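Local coordinates for putative ABC-transporter ATP-binding protein (Alicyclobacillus acidocaldarius, PDB 1Z47) that probably binds and hydrolyses ATP as the ATPase subunit of a putative sulfate ABC transporter, at residues 282-287 with 323-328; 288-293 with 346-351; 297-302 with 340-345. One frame throughout, in Å; residues are numbered along the deposited sequence.

In the fold
All three contacts lie in the C-terminal β-rich part of the chain. Contact 1 is the most buried, with four of its seven touching residues buried, and joins two sheets: the end of strand 279-284 and the loop after it meet edge strand 324-330 through a proline, a histidine and a tryptophan. Contacts 2 and 3, less buried, are pairings within the five-stranded sheet and share strand 342-347, which has 289-293 on one flank and 301-308 on the other. Contact 2 touches contact 1 through Val284 and Val289, and mixes valine packing with charged groups. Contact 3, farthest from the chain's centre, combines a β bulge with histidine and tryptophan packing.

Contact 1 of 3, residues 282-287 with 323-328; sequences VVVRPK and EVWEVH
Pro286 and His328 meet with an aliphatic carbon over an aromatic face. Pro286 CB lies 3.5 Å from the centroid of the His328 ring and 10° off its normal, a CH-π contact near the middle of the imidazole. The bond from His328 NE2 to Glu326 OE2, 2.8 Å long and with the acceptor close to the ring plane, helps to fix the ring's rotation. Glu326 stands two residues back on the same side of the strand, so its carboxylate can reach that nitrogen. Proline suits the spot because it offers a rigid hydrocarbon surface and needs no N-H partner. Its carbonyl still works: His328 N donates to Pro286 O over 2.8 Å, nearly straight at 169°, although from above the carbonyl plane.

Farther along, Val284 crosses Trp325 obliquely, its CB 3.9 Å from Trp325 CZ3. Trp325 NE1 donates in the ring plane to Glu323 OE2 over 3.0 Å, and the other oxygen of that carboxylate pairs with Arg254. Asn250 ties the two segments together, accepting from Glu326 N and donating to Val284 O, while Tyr312 stacks on His328.

The end of strand 279-284 and the loop that follows it are thus packed on an edge strand of the five-stranded sheet. With NE2 donating to a carboxylate, the imidazole is probably polarised, and Glu326 would tend to favour its protonated form.

Contact 2 of 3, residues 288-293 with 346-351; sequences DVELQP and NVTRWF
Antiparallel β pairing sets strand 289-293, at one edge of the five-stranded sheet, against the end of strand 342-347, probably within an OB-like CysA C-terminal regulatory domain. Val289 and Val347 form a non-hydrogen-bonded pair, and their branched side chains suit the extended backbone and the packing on Val284. Backbone bonds flank the pair: Glu290 N donates to Asn346 O over 2.9 Å, and Thr348 N to Asp288 O over 2.8 Å.

Beside the pairing, the side chain of Asp288 reaches along Thr348 and Arg349. Its CB sits 3.7 Å from Thr348 OG1. CG then lies against Arg349 CB at 3.8 Å, and OD1 touches Arg349 CD. OD1 lies well out of the guanidinium plane, where no N-H points at it, so only opposite charges face each other; Arg349 NH2 forms its salt bridge with Glu235.

Thr348 takes the crowded rotamer (chi1 66°), which brings OG1 3.0 Å from Asp288 O, so this oxygen accepts two bonds from one residue. An alanine here would probably leave Asp288 O with the backbone bond alone and lose the methyl contact with Glu290. At the tip, Asp288 OD2 accepts a hydrogen bond from a water 2.5 Å away, which also donates to Arg349 O.

Contact 3 of 3, residues 297-302 with 340-345; sequences REAHAQ and GAWVHM
Val343 O is gripped by two backbone donors, His300 N at 2.7 Å and Ala301 N at 2.9 Å. This is a classic β bulge: two consecutive residues of one strand face a single residue of its antiparallel neighbour, here where strand 301-308 begins alongside 342-347. The bond from Ala301 is the straighter of the two and lies in the carbonyl plane. Val343 N answers by donating to Ala301 O over 2.8 Å, so Ala301, the second residue of the bulge, also forms a hydrogen-bonded pair with Val343.

The extra residue, His300, puts its ring to use. His300 ND1 accepts an almost linear bond from Met345 N over 3.0 Å, with the donor about 30° out of the ring plane; this nitrogen therefore carries no proton, in effect serving as an acceptor for the neighbouring strand. The His344 ring lies beside it, pointing the same way, with the planes inclined by 31°.

Beyond the bulge, Gln302 extends across Trp342. Gln302 CB lies 3.9 Å from the centroid of the indole six-membered ring, a CH-π contact over the face, and Gln302 NE2 makes a weak bond to Gly340 O. Glycine suits that turn, its phi of 70° being uncomfortable for other residues. Ala299 CB packs against Trp342 CE3, its short side chain meeting the indole directly.

On the face of the sheet carrying Ala301 and Val343, Met345 bends at chi3, so that CE lies 3.2 Å from His300 CB and 3.3 Å from Ala301 CB, the latter tighter than usual van der Waals contact.

Contact 1 of 3, residues 282-287 with 323-328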
loop_
_atom_site.group_PDB
_atom_site.type_symbol
_atom_site.label_atom_id
_atom_site.label_comp_id
_atom_site.label_asym_id
_atom_site.label_seq_id
_atom_site.Cartn_x
_atom_site.Cartn_y
_atom_site.Cartn_z
ATOM N N VAL B 282 12.757 21.864 5.141
ATOM C CA VAL B 282 12.358 22.150 3.774
ATOM C C VAL B 282 11.686 20.839 3.338
ATOM O O VAL B 282 12.243 19.755 3.549
ATOM C CB VAL B 282 13.563 22.404 2.865
ATOM C CG1 VAL B 282 13.107 23.068 1.572
ATOM C CG2 VAL B 282 14.572 23.228 3.590
ATOM N N VAL B 283 10.491 20.940 2.769
ATOM C CA VAL B 283 9.777 19.749 2.297
ATOM C C VAL B 283 9.614 19.848 0.777
ATOM O O VAL B 283 9.027 20.800 0.270
ATOM C CB VAL B 283 8.401 19.633 2.995
ATOM C CG1 VAL B 283 7.666 18.362 2.543
ATOM C CG2 VAL B 283 8.604 19.566 4.496
ATOM N N VAL B 284 10.154 18.874 0.057
ATOM C CA VAL B 284 10.071 18.875 -1.402
ATOM C C VAL B 284 9.605 17.511 -1.886
ATOM O O VAL B 284 10.242 16.493 -1.604
ATOM C CB VAL B 284 11.468 19.212 -2.041
ATOM C CG1 VAL B 284 11.385 19.191 -3.574
ATOM C CG2 VAL B 284 11.969 20.576 -1.517
ATOM N N ARG B 285 8.480 17.489 -2.601
ATOM C CA ARG B 285 7.949 16.231 -3.112
ATOM C C ARG B 285 8.782 15.687 -4.265
ATOM O O ARG B 285 9.249 16.442 -5.103
ATOM C CB ARG B 285 6.471 16.411 -3.489
ATOM C CG ARG B 285 5.616 16.767 -2.260
ATOM C CD ARG B 285 4.135 16.507 -2.482
ATOM N NE ARG B 285 3.294 17.098 -1.457
ATOM C CZ ARG B 285 3.047 16.550 -0.276
ATOM N NH1 ARG B 285 3.584 15.382 0.044
ATOM N NH2 ARG B 285 2.247 17.168 0.575
ATOM N N PRO B 286 8.992 14.366 -4.310
ATOM C CA PRO B 286 9.798 13.729 -5.365
ATOM C C PRO B 286 9.487 14.167 -6.803
ATOM O O PRO B 286 10.391 14.284 -7.633
ATOM C CB PRO B 286 9.539 12.244 -5.150
ATOM C CG PRO B 286 9.386 12.146 -3.647
ATOM C CD PRO B 286 8.478 13.358 -3.365
ATOM N N LYS B 287 8.212 14.390 -7.090
ATOM C CA LYS B 287 7.791 14.802 -8.418
ATOM C C LYS B 287 8.183 16.258 -8.710
ATOM O O LYS B 287 8.264 16.655 -9.872
ATOM C CB LYS B 287 6.267 14.647 -8.560
ATOM C CG LYS B 287 5.431 15.674 -7.790
ATOM C CD LYS B 287 3.939 15.412 -7.998
ATOM C CE LYS B 287 3.052 16.593 -7.594
ATOM N NZ LYS B 287 3.183 16.957 -6.154
ATOM N N GLU B 323 23.121 13.697 1.242
ATOM C CA GLU B 323 21.680 13.553 1.360
ATOM C C GLU B 323 21.168 12.685 0.216
ATOM O O GLU B 323 21.500 12.921 -0.951
ATOM C CB GLU B 323 21.001 14.909 1.297
ATOM C CG GLU B 323 21.100 15.744 2.577
ATOM C CD GLU B 323 20.439 17.100 2.406
ATOM O OE1 GLU B 323 20.252 17.817 3.416
ATOM O OE2 GLU B 323 20.103 17.442 1.244
ATOM N N VAL B 324 20.360 11.681 0.545
ATOM C CA VAL B 324 19.800 10.822 -0.485
ATOM C C VAL B 324 18.383 11.295 -0.739
ATOM O O VAL B 324 17.517 11.193 0.129
ATOM C CB VAL B 324 19.822 9.335 -0.055
ATOM C CG1 VAL B 324 19.040 8.463 -1.048
ATOM C CG2 VAL B 324 21.251 8.856 -0.006
ATOM N N TRP B 325 18.170 11.846 -1.927
ATOM C CA TRP B 325 16.869 12.370 -2.342
ATOM C C TRP B 325 16.139 11.406 -3.271
ATOM O O TRP B 325 16.767 10.716 -4.077
ATOM C CB TRP B 325 17.025 13.681 -3.116
ATOM C CG TRP B 325 17.380 14.874 -2.298
ATOM C CD1 TRP B 325 18.475 15.017 -1.491
ATOM C CD2 TRP B 325 16.658 16.110 -2.221
ATOM N NE1 TRP B 325 18.476 16.262 -0.921
ATOM C CE2 TRP B 325 17.379 16.958 -1.350
ATOM C CE3 TRP B 325 15.478 16.585 -2.802
ATOM C CZ2 TRP B 325 16.956 18.262 -1.045
ATOM C CZ3 TRP B 325 15.053 17.883 -2.503
ATOM C CH2 TRP B 325 15.795 18.708 -1.628
ATOM N N GLU B 326 14.813 11.375 -3.157
ATOM C CA GLU B 326 13.990 10.558 -4.034
ATOM C C GLU B 326 13.314 11.525 -4.992
ATOM O O GLU B 326 12.696 12.502 -4.583
ATOM C CB GLU B 326 12.912 9.762 -3.276
ATOM C CG GLU B 326 12.078 8.888 -4.240
ATOM C CD GLU B 326 11.059 7.987 -3.550
ATOM O OE1 GLU B 326 11.147 7.803 -2.320
ATOM O OE2 GLU B 326 10.178 7.449 -4.255
ATOM N N VAL B 327 13.458 11.245 -6.275
ATOM C CA VAL B 327 12.888 12.082 -7.311
ATOM C C VAL B 327 12.027 11.220 -8.234
ATOM O O VAL B 327 12.379 10.079 -8.525
ATOM C CB VAL B 327 14.020 12.737 -8.167
ATOM C CG1 VAL B 327 13.403 13.547 -9.332
ATOM C CG2 VAL B 327 14.916 13.640 -7.271
ATOM N N HIS B 328 10.915 11.779 -8.702
ATOM C CA HIS B 328 10.032 11.057 -9.613
ATOM C C HIS B 328 10.086 11.709 -10.993
ATOM O O HIS B 328 9.706 12.862 -11.144
ATOM C CB HIS B 328 8.592 11.060 -9.073
ATOM C CG HIS B 328 8.403 10.198 -7.858
ATOM N ND1 HIS B 328 7.193 10.071 -7.213
ATOM C CD2 HIS B 328 9.272 9.396 -7.192
ATOM C CE1 HIS B 328 7.324 9.231 -6.199
ATOM N NE2 HIS B 328 8.576 8.806 -6.164
#

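Contact 2 of 3, residues 288-293 with 346-351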
loop_
_atom_site.group_PDB
_atom_site.type_symbol
_atom_site.label_atom_id
_atom_site.label_comp_id
_atom_site.label_asym_id
_atom_site.label_seq_id
_atom_site.Cartn_x
_atom_site.Cartn_y
_atom_site.Cartn_z
ATOM N N ASP B 288 8.434 17.042 -7.662
ATOM C CA ASP B 288 8.784 18.456 -7.821
ATOM C C ASP B 288 10.253 18.791 -7.970
ATOM O O ASP B 288 10.663 19.913 -7.684
ATOM C CB ASP B 288 8.227 19.268 -6.657
ATOM C CG ASP B 288 6.733 19.205 -6.578
ATOM O OD1 ASP B 288 6.096 19.175 -7.654
ATOM O OD2 ASP B 288 6.191 19.197 -5.447
ATOM N N VAL B 289 11.045 17.829 -8.418
ATOM C CA VAL B 289 12.471 18.031 -8.614
ATOM C C VAL B 289 12.839 17.539 -10.017
ATOM O O VAL B 289 12.488 16.419 -10.392
ATOM C CB VAL B 289 13.273 17.244 -7.564
ATOM C CG1 VAL B 289 14.763 17.476 -7.758
ATOM C CG2 VAL B 289 12.825 17.668 -6.147
ATOM N N GLU B 290 13.535 18.374 -10.791
ATOM C CA GLU B 290 13.929 18.007 -12.154
ATOM C C GLU B 290 15.426 17.760 -12.277
ATOM O O GLU B 290 16.233 18.493 -11.708
ATOM C CB GLU B 290 13.494 19.103 -13.118
ATOM C CG GLU B 290 12.124 19.656 -12.780
ATOM C CD GLU B 290 11.620 20.659 -13.803
ATOM O OE1 GLU B 290 11.103 20.235 -14.861
ATOM O OE2 GLU B 290 11.746 21.875 -13.550
ATOM N N LEU B 291 15.797 16.723 -13.021
ATOM C CA LEU B 291 17.198 16.381 -13.197
ATOM C C LEU B 291 17.704 16.657 -14.607
ATOM O O LEU B 291 17.005 16.422 -15.594
ATOM C CB LEU B 291 17.412 14.915 -12.848
ATOM C CG LEU B 291 16.723 14.521 -11.538
ATOM C CD1 LEU B 291 16.979 13.061 -11.256
ATOM C CD2 LEU B 291 17.230 15.395 -10.406
ATOM N N GLN B 292 18.932 17.153 -14.685
ATOM C CA GLN B 292 19.564 17.477 -15.950
ATOM C C GLN B 292 21.003 17.045 -15.803
ATOM O O GLN B 292 21.619 17.293 -14.767
ATOM C CB GLN B 292 19.449 18.978 -16.201
ATOM C CG GLN B 292 17.994 19.433 -16.166
ATOM C CD GLN B 292 17.811 20.928 -16.346
ATOM O OE1 GLN B 292 18.240 21.502 -17.349
ATOM N NE2 GLN B 292 17.156 21.567 -15.377
ATOM N N PRO B 293 21.558 16.378 -16.832
ATOM C CA PRO B 293 22.944 15.892 -16.813
ATOM C C PRO B 293 23.945 16.967 -16.398
ATOM O O PRO B 293 23.662 18.163 -16.501
ATOM C CB PRO B 293 23.162 15.413 -18.254
ATOM C CG PRO B 293 21.772 15.026 -18.697
ATOM C CD PRO B 293 20.949 16.162 -18.157
ATOM N N ASN B 346 16.752 20.486 -9.739
ATOM C CA ASN B 346 15.939 21.669 -9.947
ATOM C C ASN B 346 14.662 21.574 -9.125
ATOM O O ASN B 346 13.646 21.038 -9.594
ATOM C CB ASN B 346 15.565 21.782 -11.418
ATOM C CG ASN B 346 15.072 23.159 -11.789
ATOM O OD1 ASN B 346 14.407 23.846 -11.002
ATOM N ND2 ASN B 346 15.385 23.569 -13.004
ATOM N N VAL B 347 14.695 22.099 -7.905
ATOM C CA VAL B 347 13.519 22.047 -7.056
ATOM C C VAL B 347 12.535 23.048 -7.628
ATOM O O VAL B 347 12.894 24.197 -7.802
ATOM C CB VAL B 347 13.897 22.402 -5.602
ATOM C CG1 VAL B 347 12.662 22.474 -4.719
ATOM C CG2 VAL B 347 14.864 21.359 -5.085
ATOM N N THR B 348 11.311 22.605 -7.939
ATOM C CA THR B 348 10.293 23.489 -8.517
ATOM C C THR B 348 9.189 23.960 -7.567
ATOM O O THR B 348 8.615 25.019 -7.782
ATOM C CB THR B 348 9.616 22.842 -9.771
ATOM O OG1 THR B 348 8.856 21.689 -9.381
ATOM C CG2 THR B 348 10.672 22.441 -10.797
ATOM N N ARG B 349 8.854 23.163 -6.549
ATOM C CA ARG B 349 7.829 23.542 -5.562
ATOM C C ARG B 349 8.335 23.000 -4.228
ATOM O O ARG B 349 9.079 22.002 -4.210
ATOM C CB ARG B 349 6.470 22.923 -5.892
ATOM C CG ARG B 349 5.891 23.409 -7.222
ATOM C CD ARG B 349 4.712 22.562 -7.707
ATOM N NE ARG B 349 3.629 22.512 -6.728
ATOM C CZ ARG B 349 2.473 21.883 -6.919
ATOM N NH1 ARG B 349 2.236 21.244 -8.065
ATOM N NH2 ARG B 349 1.553 21.884 -5.961
ATOM N N TRP B 350 7.919 23.638 -3.138
ATOM C CA TRP B 350 8.372 23.244 -1.801
ATOM C C TRP B 350 7.539 23.873 -0.705
ATOM O O TRP B 350 6.716 24.775 -0.943
ATOM C CB TRP B 350 9.840 23.670 -1.606
ATOM C CG TRP B 350 10.060 25.176 -1.723
ATOM C CD1 TRP B 350 9.926 26.110 -0.732
ATOM C CD2 TRP B 350 10.340 25.914 -2.928
ATOM N NE1 TRP B 350 10.102 27.381 -1.246
ATOM C CE2 TRP B 350 10.353 27.286 -2.588
ATOM C CE3 TRP B 350 10.573 25.547 -4.260
ATOM C CZ2 TRP B 350 10.588 28.295 -3.537
ATOM C CZ3 TRP B 350 10.804 26.553 -5.203
ATOM C CH2 TRP B 350 10.807 27.907 -4.831
ATOM N N PHE B 351 7.765 23.380 0.512
ATOM C CA PHE B 351 7.118 23.892 1.706
ATOM C C PHE B 351 8.307 24.179 2.633
ATOM O O PHE B 351 9.378 23.572 2.497
ATOM C CB PHE B 351 6.250 22.828 2.400
ATOM C CG PHE B 351 5.083 22.340 1.574
ATOM C CD1 PHE B 351 4.876 20.973 1.393
ATOM C CD2 PHE B 351 4.170 23.243 1.023
ATOM C CE1 PHE B 351 3.759 20.499 0.665
ATOM C CE2 PHE B 351 3.056 22.790 0.297
ATOM C CZ PHE B 351 2.852 21.409 0.121
HETATM O O HOH W 1 7.597 19.796 -3.411
#

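Contact 3 of 3, residues 297-302 with 340-345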
loop_
_atom_site.group_PDB
_atom_site.type_symbol
_atom_site.label_atom_id
_atom_site.label_comp_id
_atom_site.label_asym_id
_atom_site.label_seq_id
_atom_site.Cartn_x
_atom_site.Cartn_y
_atom_site.Cartn_z
ATOM N N ARG B 297 32.271 17.723 -11.429
ATOM C CA ARG B 297 32.804 19.043 -11.146
ATOM C C ARG B 297 31.766 19.957 -10.501
ATOM O O ARG B 297 31.938 20.420 -9.374
ATOM C CB ARG B 297 33.284 19.662 -12.465
ATOM C CG ARG B 297 33.533 21.160 -12.434
ATOM C CD ARG B 297 34.981 21.482 -12.118
ATOM N NE ARG B 297 35.209 22.923 -12.103
ATOM C CZ ARG B 297 36.403 23.489 -11.965
ATOM N NH1 ARG B 297 37.487 22.730 -11.833
ATOM N NH2 ARG B 297 36.515 24.813 -11.954
ATOM N N GLU B 298 30.680 20.197 -11.222
ATOM C CA GLU B 298 29.627 21.083 -10.756
ATOM C C GLU B 298 28.314 20.380 -10.402
ATOM O O GLU B 298 27.373 21.026 -9.936
ATOM C CB GLU B 298 29.366 22.113 -11.842
ATOM C CG GLU B 298 29.196 21.454 -13.199
ATOM C CD GLU B 298 29.173 22.443 -14.342
ATOM O OE1 GLU B 298 28.999 21.997 -15.497
ATOM O OE2 GLU B 298 29.328 23.660 -14.088
ATOM N N ALA B 299 28.249 19.071 -10.626
ATOM C CA ALA B 299 27.034 18.306 -10.347
ATOM C C ALA B 299 26.596 18.423 -8.890
ATOM O O ALA B 299 27.436 18.584 -7.997
ATOM C CB ALA B 299 27.247 16.842 -10.707
ATOM N N HIS B 300 25.281 18.340 -8.668
ATOM C CA HIS B 300 24.684 18.415 -7.326
ATOM C C HIS B 300 24.629 17.040 -6.682
ATOM O O HIS B 300 24.841 16.895 -5.474
ATOM C CB HIS B 300 23.258 18.952 -7.396
ATOM C CG HIS B 300 23.164 20.388 -7.794
ATOM N ND1 HIS B 300 21.988 20.959 -8.229
ATOM C CD2 HIS B 300 24.084 21.379 -7.784
ATOM C CE1 HIS B 300 22.188 22.243 -8.469
ATOM N NE2 HIS B 300 23.452 22.523 -8.206
ATOM N N ALA B 301 24.338 16.028 -7.495
ATOM C CA ALA B 301 24.234 14.681 -6.977
ATOM C C ALA B 301 24.685 13.609 -7.946
ATOM O O ALA B 301 24.994 13.870 -9.103
ATOM C CB ALA B 301 22.802 14.417 -6.542
ATOM N N GLN B 302 24.734 12.389 -7.441
ATOM C CA GLN B 302 25.127 11.249 -8.240
ATOM C C GLN B 302 24.001 10.239 -8.054
ATOM O O GLN B 302 23.520 10.024 -6.940
ATOM C CB GLN B 302 26.463 10.693 -7.744
ATOM C CG GLN B 302 27.042 9.615 -8.626
ATOM C CD GLN B 302 28.451 9.235 -8.224
ATOM O OE1 GLN B 302 28.704 8.849 -7.080
ATOM N NE2 GLN B 302 29.381 9.336 -9.167
ATOM N N GLY B 340 25.696 5.896 -10.762
ATOM C CA GLY B 340 26.975 6.566 -10.926
ATOM C C GLY B 340 26.901 7.897 -11.653
ATOM O O GLY B 340 27.705 8.792 -11.394
ATOM N N ALA B 341 25.940 8.037 -12.558
ATOM C CA ALA B 341 25.774 9.273 -13.321
ATOM C C ALA B 341 25.683 10.523 -12.438
ATOM O O ALA B 341 25.060 10.494 -11.374
ATOM C CB ALA B 341 24.531 9.170 -14.190
ATOM N N TRP B 342 26.307 11.618 -12.877
ATOM C CA TRP B 342 26.264 12.885 -12.136
ATOM C C TRP B 342 25.128 13.765 -12.645
ATOM O O TRP B 342 24.855 13.802 -13.842
ATOM C CB TRP B 342 27.599 13.639 -12.244
ATOM C CG TRP B 342 28.650 13.068 -11.346
ATOM C CD1 TRP B 342 29.572 12.112 -11.661
ATOM C CD2 TRP B 342 28.800 13.320 -9.943
ATOM N NE1 TRP B 342 30.280 11.746 -10.542
ATOM C CE2 TRP B 342 29.826 12.473 -9.472
ATOM C CE3 TRP B 342 28.160 14.177 -9.036
ATOM C CZ2 TRP B 342 30.228 12.455 -8.131
ATOM C CZ3 TRP B 342 28.558 14.160 -7.703
ATOM C CH2 TRP B 342 29.585 13.303 -7.264
ATOM N N VAL B 343 24.466 14.476 -11.733
ATOM C CA VAL B 343 23.335 15.322 -12.107
ATOM C C VAL B 343 23.150 16.617 -11.333
ATOM O O VAL B 343 23.663 16.790 -10.224
ATOM C CB VAL B 343 21.989 14.561 -11.992
ATOM C CG1 VAL B 343 21.931 13.428 -13.006
ATOM C CG2 VAL B 343 21.815 14.026 -10.565
ATOM N N HIS B 344 22.369 17.501 -11.949
ATOM C CA HIS B 344 21.998 18.810 -11.431
ATOM C C HIS B 344 20.535 18.672 -11.045
ATOM O O HIS B 344 19.774 18.025 -11.767
ATOM C CB HIS B 344 22.147 19.860 -12.545
ATOM C CG HIS B 344 21.405 21.140 -12.295
ATOM N ND1 HIS B 344 21.994 22.246 -11.719
ATOM C CD2 HIS B 344 20.126 21.495 -12.560
ATOM C CE1 HIS B 344 21.111 23.226 -11.639
ATOM N NE2 HIS B 344 19.968 22.795 -12.142
ATOM N N MET B 345 20.153 19.265 -9.911
ATOM C CA MET B 345 18.780 19.229 -9.401
ATOM C C MET B 345 18.070 20.551 -9.608
ATOM O O MET B 345 18.696 21.604 -9.611
ATOM C CB MET B 345 18.763 18.932 -7.902
ATOM C CG MET B 345 19.143 17.527 -7.521
ATOM S SD MET B 345 19.407 17.430 -5.734
ATOM C CE MET B 345 21.147 17.175 -5.691
#